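Outer surface protein (Bacillus cereus ATCC 14579, PDB 1X7F) is of uncharacterized function but, from its family, is probably a 6-phospho-N-acetylmuramidase that hydrolyses the glycosidic bond of 6-phosphorylated N-acetylmuramic acid in cell-wall fragments. Local coordinates at residues L109-D123 with M134-N146. Sequence-based numbering, arbitrary orientation.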
ATOM      1  N   LEU A 109      20.740 -23.775  -2.387  1.00 51.28           N
ATOM      2  CA  LEU A 109      20.345 -22.421  -2.765  1.00 50.04           C
ATOM      3  C   LEU A 109      21.547 -21.481  -2.943  1.00 49.20           C
ATOM      4  O   LEU A 109      21.400 -20.249  -2.912  1.00 49.25           O
ATOM      5  CB  LEU A 109      19.324 -21.851  -1.769  1.00 49.98           C
ATOM      6  CG  LEU A 109      18.084 -22.693  -1.420  1.00 49.41           C
ATOM      7  CD1 LEU A 109      17.231 -21.968  -0.386  1.00 50.23           C
ATOM      8  CD2 LEU A 109      17.255 -23.042  -2.655  1.00 47.47           C
ATOM      9  N   SER A 110      22.722 -22.081  -3.158  1.00 47.96           N
ATOM     10  CA  SER A 110      23.988 -21.361  -3.324  1.00 46.83           C
ATOM     11  C   SER A 110      24.009 -20.466  -4.560  1.00 46.20           C
ATOM     12  O   SER A 110      24.528 -19.346  -4.507  1.00 46.12           O
ATOM     13  CB  SER A 110      25.172 -22.344  -3.361  1.00 46.79           C
ATOM     14  OG  SER A 110      24.854 -23.532  -4.078  1.00 46.17           O
ATOM     15  N   PHE A 111      23.437 -20.953  -5.663  1.00 45.54           N
ATOM     16  CA  PHE A 111      23.345 -20.164  -6.898  1.00 45.51           C
ATOM     17  C   PHE A 111      22.649 -18.805  -6.687  1.00 45.70           C
ATOM     18  O   PHE A 111      23.056 -17.801  -7.280  1.00 45.71           O
ATOM     19  CB  PHE A 111      22.651 -20.960  -8.015  1.00 45.59           C
ATOM     20  CG  PHE A 111      22.422 -20.159  -9.280  1.00 45.39           C
ATOM     21  CD1 PHE A 111      23.465 -19.942 -10.184  1.00 45.57           C
ATOM     22  CD2 PHE A 111      21.166 -19.609  -9.559  1.00 46.34           C
ATOM     23  CE1 PHE A 111      23.262 -19.194 -11.347  1.00 45.43           C
ATOM     24  CE2 PHE A 111      20.952 -18.857 -10.720  1.00 47.08           C
ATOM     25  CZ  PHE A 111      22.006 -18.654 -11.618  1.00 45.62           C
ATOM     26  N   PHE A 112      21.609 -18.780  -5.850  1.00 45.39           N
ATOM     27  CA  PHE A 112      20.906 -17.536  -5.527  1.00 45.90           C
ATOM     28  C   PHE A 112      21.760 -16.628  -4.637  1.00 45.91           C
ATOM     29  O   PHE A 112      21.718 -15.401  -4.767  1.00 45.60           O
ATOM     30  CB  PHE A 112      19.546 -17.821  -4.872  1.00 46.13           C
ATOM     31  CG  PHE A 112      18.724 -18.858  -5.610  1.00 47.08           C
ATOM     32  CD1 PHE A 112      18.213 -18.594  -6.884  1.00 47.88           C
ATOM     33  CD2 PHE A 112      18.462 -20.104  -5.032  1.00 48.02           C
ATOM     34  CE1 PHE A 112      17.458 -19.557  -7.572  1.00 48.55           C
ATOM     35  CE2 PHE A 112      17.706 -21.074  -5.713  1.00 48.37           C
ATOM     36  CZ  PHE A 112      17.204 -20.799  -6.985  1.00 47.84           C
ATOM     37  N   ALA A 113      22.545 -17.247  -3.751  1.00 46.19           N
ATOM     38  CA  ALA A 113      23.498 -16.531  -2.898  1.00 46.15           C
ATOM     39  C   ALA A 113      24.596 -15.858  -3.724  1.00 46.09           C
ATOM     40  O   ALA A 113      24.916 -14.685  -3.497  1.00 46.28           O
ATOM     41  CB  ALA A 113      24.111 -17.478  -1.867  1.00 45.83           C
ATOM     42  N   GLU A 114      25.149 -16.601  -4.688  1.00 45.52           N
ATOM     43  CA  GLU A 114      26.221 -16.108  -5.559  1.00 45.39           C
ATOM     44  C   GLU A 114      25.809 -14.893  -6.394  1.00 44.86           C
ATOM     45  O   GLU A 114      26.639 -14.028  -6.685  1.00 44.94           O
ATOM     46  CB  GLU A 114      26.751 -17.224  -6.475  1.00 45.27           C
ATOM     47  CG  GLU A 114      27.322 -18.446  -5.759  1.00 47.16           C
ATOM     48  CD  GLU A 114      28.616 -18.166  -4.996  1.00 48.53           C
ATOM     49  OE1 GLU A 114      28.604 -17.353  -4.034  1.00 49.52           O
ATOM     50  OE2 GLU A 114      29.646 -18.780  -5.347  1.00 49.19           O
ATOM     51  N   LEU A 115      24.534 -14.839  -6.781  1.00 44.38           N
ATOM     52  CA  LEU A 115      23.988 -13.670  -7.475  1.00 44.48           C
ATOM     53  C   LEU A 115      23.956 -12.435  -6.584  1.00 44.03           C
ATOM     54  O   LEU A 115      24.162 -11.317  -7.057  1.00 44.05           O
ATOM     55  CB  LEU A 115      22.574 -13.938  -7.999  1.00 44.15           C
ATOM     56  CG  LEU A 115      22.372 -14.816  -9.233  1.00 44.29           C
ATOM     57  CD1 LEU A 115      21.054 -14.442  -9.879  1.00 41.88           C
ATOM     58  CD2 LEU A 115      23.524 -14.688 -10.237  1.00 42.87           C
ATOM     59  N   GLY A 116      23.697 -12.651  -5.297  1.00 43.80           N
ATOM     60  CA  GLY A 116      23.596 -11.563  -4.320  1.00 43.45           C
ATOM     61  C   GLY A 116      22.160 -11.291  -3.913  1.00 42.92           C
ATOM     62  O   GLY A 116      21.849 -10.240  -3.339  1.00 43.19           O
ATOM     63  N   ALA A 117      21.281 -12.237  -4.245  1.00 42.16           N
ATOM     64  CA  ALA A 117      19.880 -12.187  -3.855  1.00 40.75           C
ATOM     65  C   ALA A 117      19.754 -12.353  -2.345  1.00 40.20           C
ATOM     66  O   ALA A 117      20.571 -13.026  -1.711  1.00 40.00           O
ATOM     67  CB  ALA A 117      19.101 -13.265  -4.572  1.00 40.73           C
ATOM     68  N   ASP A 118      18.727 -11.729  -1.781  1.00 39.54           N
ATOM     69  CA  ASP A 118      18.488 -11.740  -0.339  1.00 38.95           C
ATOM     70  C   ASP A 118      17.490 -12.821   0.044  1.00 38.17           C
ATOM     71  O   ASP A 118      17.389 -13.204   1.214  1.00 37.42           O
ATOM     72  CB  ASP A 118      17.993 -10.363   0.114  1.00 39.19           C
ATOM     73  CG  ASP A 118      19.064  -9.295  -0.008  1.00 39.61           C
ATOM     74  OD1 ASP A 118      19.960  -9.264   0.856  1.00 43.57           O
ATOM     75  OD2 ASP A 118      19.102  -8.455  -0.932  1.00 39.48           O
ATOM     76  N   GLY A 119      16.756 -13.302  -0.960  1.00 37.53           N
ATOM     77  CA  GLY A 119      15.736 -14.321  -0.773  1.00 36.23           C
ATOM     78  C   GLY A 119      15.179 -14.844  -2.078  1.00 35.98           C
ATOM     79  O   GLY A 119      15.481 -14.326  -3.150  1.00 34.62           O
ATOM     80  N   ILE A 120      14.370 -15.892  -1.972  1.00 36.56           N
ATOM     81  CA  ILE A 120      13.714 -16.504  -3.120  1.00 37.69           C
ATOM     82  C   ILE A 120      12.228 -16.667  -2.849  1.00 38.51           C
ATOM     83  O   ILE A 120      11.825 -16.926  -1.711  1.00 38.13           O
ATOM     84  CB  ILE A 120      14.335 -17.886  -3.480  1.00 37.32           C
ATOM     85  CG1 ILE A 120      14.520 -18.749  -2.228  1.00 36.54           C
ATOM     86  CG2 ILE A 120      15.638 -17.712  -4.260  1.00 37.01           C
ATOM     87  CD1 ILE A 120      14.505 -20.225  -2.522  1.00 38.41           C
ATOM     88  N   ARG A 121      11.425 -16.515  -3.901  1.00 39.90           N
ATOM     89  CA  ARG A 121       9.995 -16.750  -3.799  1.00 41.58           C
ATOM     90  C   ARG A 121       9.641 -18.186  -4.149  1.00 42.50           C
ATOM     91  O   ARG A 121      10.208 -18.783  -5.076  1.00 42.34           O
ATOM     92  CB  ARG A 121       9.199 -15.762  -4.652  1.00 42.29           C
ATOM     93  CG  ARG A 121       7.707 -15.741  -4.310  1.00 44.90           C
ATOM     94  CD  ARG A 121       6.995 -14.438  -4.624  1.00 48.92           C
ATOM     95  NE  ARG A 121       5.579 -14.498  -4.274  1.00 49.38           N
ATOM     96  CZ  ARG A 121       4.657 -15.060  -5.041  1.00 49.34           C
ATOM     97  NH1 ARG A 121       5.004 -15.606  -6.195  1.00 51.80           N
ATOM     98  NH2 ARG A 121       3.390 -15.077  -4.664  1.00 48.17           N
ATOM     99  N   LEU A 122       8.737 -18.749  -3.353  1.00 43.45           N
ATOM    100  CA  LEU A 122       8.122 -20.030  -3.655  1.00 44.02           C
ATOM    101  C   LEU A 122       6.698 -19.733  -4.112  1.00 44.92           C
ATOM    102  O   LEU A 122       5.757 -19.705  -3.312  1.00 44.49           O
ATOM    103  CB  LEU A 122       8.148 -20.965  -2.444  1.00 43.32           C
ATOM    104  CG  LEU A 122       9.514 -21.400  -1.905  1.00 43.12           C
ATOM    105  CD1 LEU A 122       9.321 -22.387  -0.778  1.00 40.76           C
ATOM    106  CD2 LEU A 122      10.405 -21.992  -2.992  1.00 43.36           C
ATOM    107  N   ASP A 123       6.576 -19.477  -5.412  1.00 46.21           N
ATOM    108  CA  ASP A 123       5.314 -19.161  -6.072  1.00 47.63           C
ATOM    109  C   ASP A 123       4.289 -20.292  -5.882  1.00 47.56           C
ATOM    110  O   ASP A 123       3.108 -20.052  -5.597  1.00 47.14           O
ATOM    111  CB  ASP A 123       5.594 -18.918  -7.559  1.00 48.64           C
ATOM    112  CG  ASP A 123       4.398 -18.365  -8.302  1.00 50.96           C
ATOM    113  OD1 ASP A 123       3.654 -17.551  -7.713  1.00 52.07           O
ATOM    114  OD2 ASP A 123       4.137 -18.682  -9.487  1.00 53.86           O
ATOM    115  N   MET A 134      14.233 -25.425   3.979  1.00 38.38           N
ATOM    116  CA  MET A 134      14.837 -24.322   3.231  1.00 38.71           C
ATOM    117  C   MET A 134      15.134 -23.097   4.103  1.00 38.14           C
ATOM    118  O   MET A 134      16.068 -22.333   3.811  1.00 38.72           O
ATOM    119  CB  MET A 134      13.953 -23.932   2.043  1.00 38.31           C
ATOM    120  CG  MET A 134      13.980 -24.943   0.907  1.00 38.48           C
ATOM    121  SD  MET A 134      12.711 -24.618  -0.330  1.00 40.48           S
ATOM    122  CE  MET A 134      13.476 -23.295  -1.279  1.00 38.62           C
ATOM    123  N   THR A 135      14.347 -22.922   5.171  1.00 37.50           N
ATOM    124  CA  THR A 135      14.541 -21.808   6.109  1.00 36.50           C
ATOM    125  C   THR A 135      15.829 -21.969   6.918  1.00 36.82           C
ATOM    126  O   THR A 135      16.309 -21.008   7.528  1.00 36.49           O
ATOM    127  CB  THR A 135      13.326 -21.644   7.059  1.00 36.45           C
ATOM    128  OG1 THR A 135      13.235 -22.763   7.950  1.00 34.01           O
ATOM    129  CG2 THR A 135      12.018 -21.696   6.295  1.00 35.45           C
ATOM    130  N   ASN A 136      16.378 -23.189   6.918  1.00 36.87           N
ATOM    131  CA  ASN A 136      17.647 -23.487   7.588  1.00 37.07           C
ATOM    132  C   ASN A 136      18.854 -23.428   6.643  1.00 36.61           C
ATOM    133  O   ASN A 136      19.905 -23.990   6.949  1.00 36.20           O
ATOM    134  CB  ASN A 136      17.599 -24.864   8.281  1.00 37.52           C
ATOM    135  CG  ASN A 136      16.469 -24.974   9.306  1.00 39.22           C
ATOM    136  OD1 ASN A 136      16.053 -23.876  10.002  1.00 41.67           O
ATOM    137  ND2 ASN A 136      15.966 -26.310   9.427  1.00 42.28           N
ATOM    138  N   ASN A 137      18.699 -22.761   5.497  1.00 36.37           N
ATOM    139  CA  ASN A 137      19.794 -22.631   4.530  1.00 36.21           C
ATOM    140  C   ASN A 137      20.986 -21.843   5.101  1.00 36.36           C
ATOM    141  O   ASN A 137      20.791 -20.865   5.833  1.00 36.57           O
ATOM    142  CB  ASN A 137      19.293 -22.056   3.189  1.00 35.61           C
ATOM    143  CG  ASN A 137      19.149 -20.542   3.206  1.00 35.13           C
ATOM    144  OD1 ASN A 137      20.133 -19.816   2.991  1.00 34.21           O
ATOM    145  ND2 ASN A 137      17.917 -20.057   3.432  1.00 32.85           N
ATOM    146  N   PRO A 138      22.215 -22.278   4.797  1.00 36.80           N
ATOM    147  CA  PRO A 138      23.414 -21.649   5.373  1.00 37.25           C
ATOM    148  C   PRO A 138      23.844 -20.327   4.713  1.00 37.51           C
ATOM    149  O   PRO A 138      24.905 -19.792   5.057  1.00 38.08           O
ATOM    150  CB  PRO A 138      24.501 -22.719   5.178  1.00 36.54           C
ATOM    151  CG  PRO A 138      23.789 -23.931   4.621  1.00 36.74           C
ATOM    152  CD  PRO A 138      22.569 -23.417   3.924  1.00 36.90           C
ATOM    153  N   TYR A 139      23.037 -19.803   3.789  1.00 37.37           N
ATOM    154  CA  TYR A 139      23.429 -18.610   3.032  1.00 37.30           C
ATOM    155  C   TYR A 139      22.708 -17.356   3.504  1.00 37.23           C
ATOM    156  O   TYR A 139      22.892 -16.279   2.934  1.00 37.37           O
ATOM    157  CB  TYR A 139      23.229 -18.826   1.525  1.00 37.46           C
ATOM    158  CG  TYR A 139      23.796 -20.139   1.020  1.00 37.98           C
ATOM    159  CD1 TYR A 139      22.949 -21.186   0.657  1.00 38.02           C
ATOM    160  CD2 TYR A 139      25.175 -20.340   0.920  1.00 37.64           C
ATOM    161  CE1 TYR A 139      23.459 -22.400   0.204  1.00 38.56           C
ATOM    162  CE2 TYR A 139      25.694 -21.550   0.465  1.00 37.98           C
ATOM    163  CZ  TYR A 139      24.828 -22.574   0.111  1.00 37.86           C
ATOM    164  OH  TYR A 139      25.327 -23.774  -0.340  1.00 38.94           O
ATOM    165  N   GLY A 140      21.895 -17.507   4.549  1.00 37.25           N
ATOM    166  CA  GLY A 140      21.122 -16.406   5.124  1.00 37.04           C
ATOM    167  C   GLY A 140      20.043 -15.892   4.196  1.00 37.15           C
ATOM    168  O   GLY A 140      19.699 -14.705   4.224  1.00 37.67           O
ATOM    169  N   LEU A 141      19.503 -16.787   3.374  1.00 36.80           N
ATOM    170  CA  LEU A 141      18.484 -16.413   2.397  1.00 36.42           C
ATOM    171  C   LEU A 141      17.082 -16.440   2.997  1.00 35.94           C
ATOM    172  O   LEU A 141      16.744 -17.338   3.770  1.00 35.91           O
ATOM    173  CB  LEU A 141      18.573 -17.326   1.170  1.00 36.67           C
ATOM    174  CG  LEU A 141      19.792 -17.124   0.261  1.00 37.09           C
ATOM    175  CD1 LEU A 141      20.075 -18.361  -0.577  1.00 36.06           C
ATOM    176  CD2 LEU A 141      19.599 -15.899  -0.632  1.00 37.98           C
ATOM    177  N   LYS A 142      16.283 -15.433   2.656  1.00 35.81           N
ATOM    178  CA  LYS A 142      14.875 -15.385   3.043  1.00 35.89           C
ATOM    179  C   LYS A 142      14.065 -16.315   2.146  1.00 35.59           C
ATOM    180  O   LYS A 142      14.327 -16.403   0.945  1.00 35.48           O
ATOM    181  CB  LYS A 142      14.321 -13.960   2.918  1.00 35.90           C
ATOM    182  CG  LYS A 142      14.859 -12.952   3.920  1.00 37.53           C
ATOM    183  CD  LYS A 142      14.217 -13.103   5.298  1.00 38.76           C
ATOM    184  CE  LYS A 142      14.993 -12.341   6.359  1.00 38.99           C
ATOM    185  NZ  LYS A 142      16.405 -12.799   6.436  1.00 39.92           N
ATOM    186  N   ILE A 143      13.095 -17.018   2.725  1.00 35.13           N
ATOM    187  CA  ILE A 143      12.172 -17.830   1.934  1.00 34.26           C
ATOM    188  C   ILE A 143      10.836 -17.106   1.855  1.00 34.39           C
ATOM    189  O   ILE A 143      10.103 -17.041   2.843  1.00 33.97           O
ATOM    190  CB  ILE A 143      11.994 -19.265   2.522  1.00 34.26           C
ATOM    191  CG1 ILE A 143      13.347 -19.944   2.850  1.00 32.65           C
ATOM    192  CG2 ILE A 143      11.121 -20.122   1.594  1.00 33.88           C
ATOM    193  CD1 ILE A 143      14.325 -20.088   1.686  1.00 30.56           C
ATOM    194  N   GLU A 144      10.540 -16.548   0.682  1.00 34.35           N
ATOM    195  CA  GLU A 144       9.270 -15.858   0.450  1.00 34.97           C
ATOM    196  C   GLU A 144       8.162 -16.822   0.021  1.00 34.48           C
ATOM    197  O   GLU A 144       8.298 -17.550  -0.960  1.00 34.90           O
ATOM    198  CB  GLU A 144       9.419 -14.728  -0.567  1.00 34.87           C
ATOM    199  CG  GLU A 144       8.139 -13.919  -0.736  1.00 37.34           C
ATOM    200  CD  GLU A 144       8.372 -12.589  -1.410  1.00 41.51           C
ATOM    201  OE1 GLU A 144       8.508 -11.578  -0.699  1.00 45.51           O
ATOM    202  OE2 GLU A 144       8.414 -12.543  -2.648  1.00 45.53           O
ATOM    203  N   LEU A 145       7.074 -16.821   0.780  1.00 33.97           N
ATOM    204  CA  LEU A 145       5.932 -17.674   0.494  1.00 33.75           C
ATOM    205  C   LEU A 145       4.833 -16.886  -0.219  1.00 34.04           C
ATOM    206  O   LEU A 145       4.764 -15.657  -0.117  1.00 34.05           O
ATOM    207  CB  LEU A 145       5.381 -18.286   1.784  1.00 32.94           C
ATOM    208  CG  LEU A 145       6.322 -19.076   2.697  1.00 31.87           C
ATOM    209  CD1 LEU A 145       5.611 -19.346   3.995  1.00 29.99           C
ATOM    210  CD2 LEU A 145       6.793 -20.384   2.054  1.00 28.94           C
ATOM    211  N   ASN A 146       3.985 -17.609  -0.938  1.00 33.55           N
ATOM    212  CA  ASN A 146       2.824 -17.032  -1.594  1.00 34.63           C
ATOM    213  C   ASN A 146       1.725 -16.806  -0.558  1.00 34.46           C
ATOM    214  O   ASN A 146       1.218 -17.758   0.034  1.00 35.09           O
ATOM    215  CB  ASN A 146       2.330 -17.982  -2.708  1.00 33.83           C
ATOM    216  CG  ASN A 146       1.360 -17.310  -3.684  1.00 35.57           C
ATOM    217  OD1 ASN A 146       0.751 -16.270  -3.393  1.00 36.71           O
ATOM    218  ND2 ASN A 146       1.232 -17.897  -4.855  1.00 34.48           N
TER
HETATM  219  O   HOH W   1      19.315 -12.035   2.985  1.00 53.89           O
HETATM  220  O   HOH W   2       4.649 -20.578  -1.327  1.00 33.09           O
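Strands 119-122 and 142-146 run parallel, their axes 4.7 Å apart at a 23° angle, joined by a ladder of backbone hydrogen bonds from Lys142 N to Asp118 O, Ile120 N to Lys142 O, Glu144 N to Ile120 O and Leu122 N to Glu144 O. They illustrate the right-handed beta-alpha-beta crossover, whose connection here is helix 129-134, and the two faces of the pair differ sharply. On the apolar one, the Met134 chain, bent at its last torsion (chi3 80°), delivers CE between Leu109 CD2, Ile120 CD1 and Leu122 CD2. Met134 CE meets Ile120 CD1 closely, at 3.5 Å, the two chains crossing at about a right angle, whereas Leu122 meets the methionine tip to tip. Ile143 adds CG2 against Leu122 CD1, at 3.7 Å. The other face is polar: the extended Arg121 chain passes Glu144, whose OE2 lies in the plane of the guanidinium edge in a long salt bridge (3.8 Å from NE), the two planes turned 73° apart. At the C-terminal ends of the strands, Arg121 NH1 also bridges to Asp123 OD1 at 2.8 Å, and Asn146 ND2 donates to a lone pair of Asp123 O while its OD1 accepts from Ser148 N. Before the strands, Ser110 CA sits over a face of the Tyr139 ring in a CH-pi contact, and Leu141 CD1 packs on Leu109 CB. Asn137 OD1 accepts from Tyr139 N, an Asx turn, and also from Leu141 N, which braces the loop before strand 142-146, while ND2 holds Met134 O and Leu141 O. Within the parallel sheet, whose strand order suits a TIM-like barrel, strand 89-94 flanks 119-122 and strand 167-170 flanks 142-146; Arg57 pairs with Glu144 OE1, Cys170 and Asn172 accept from Arg121 NH2, and helix 153-157 packs against Leu145.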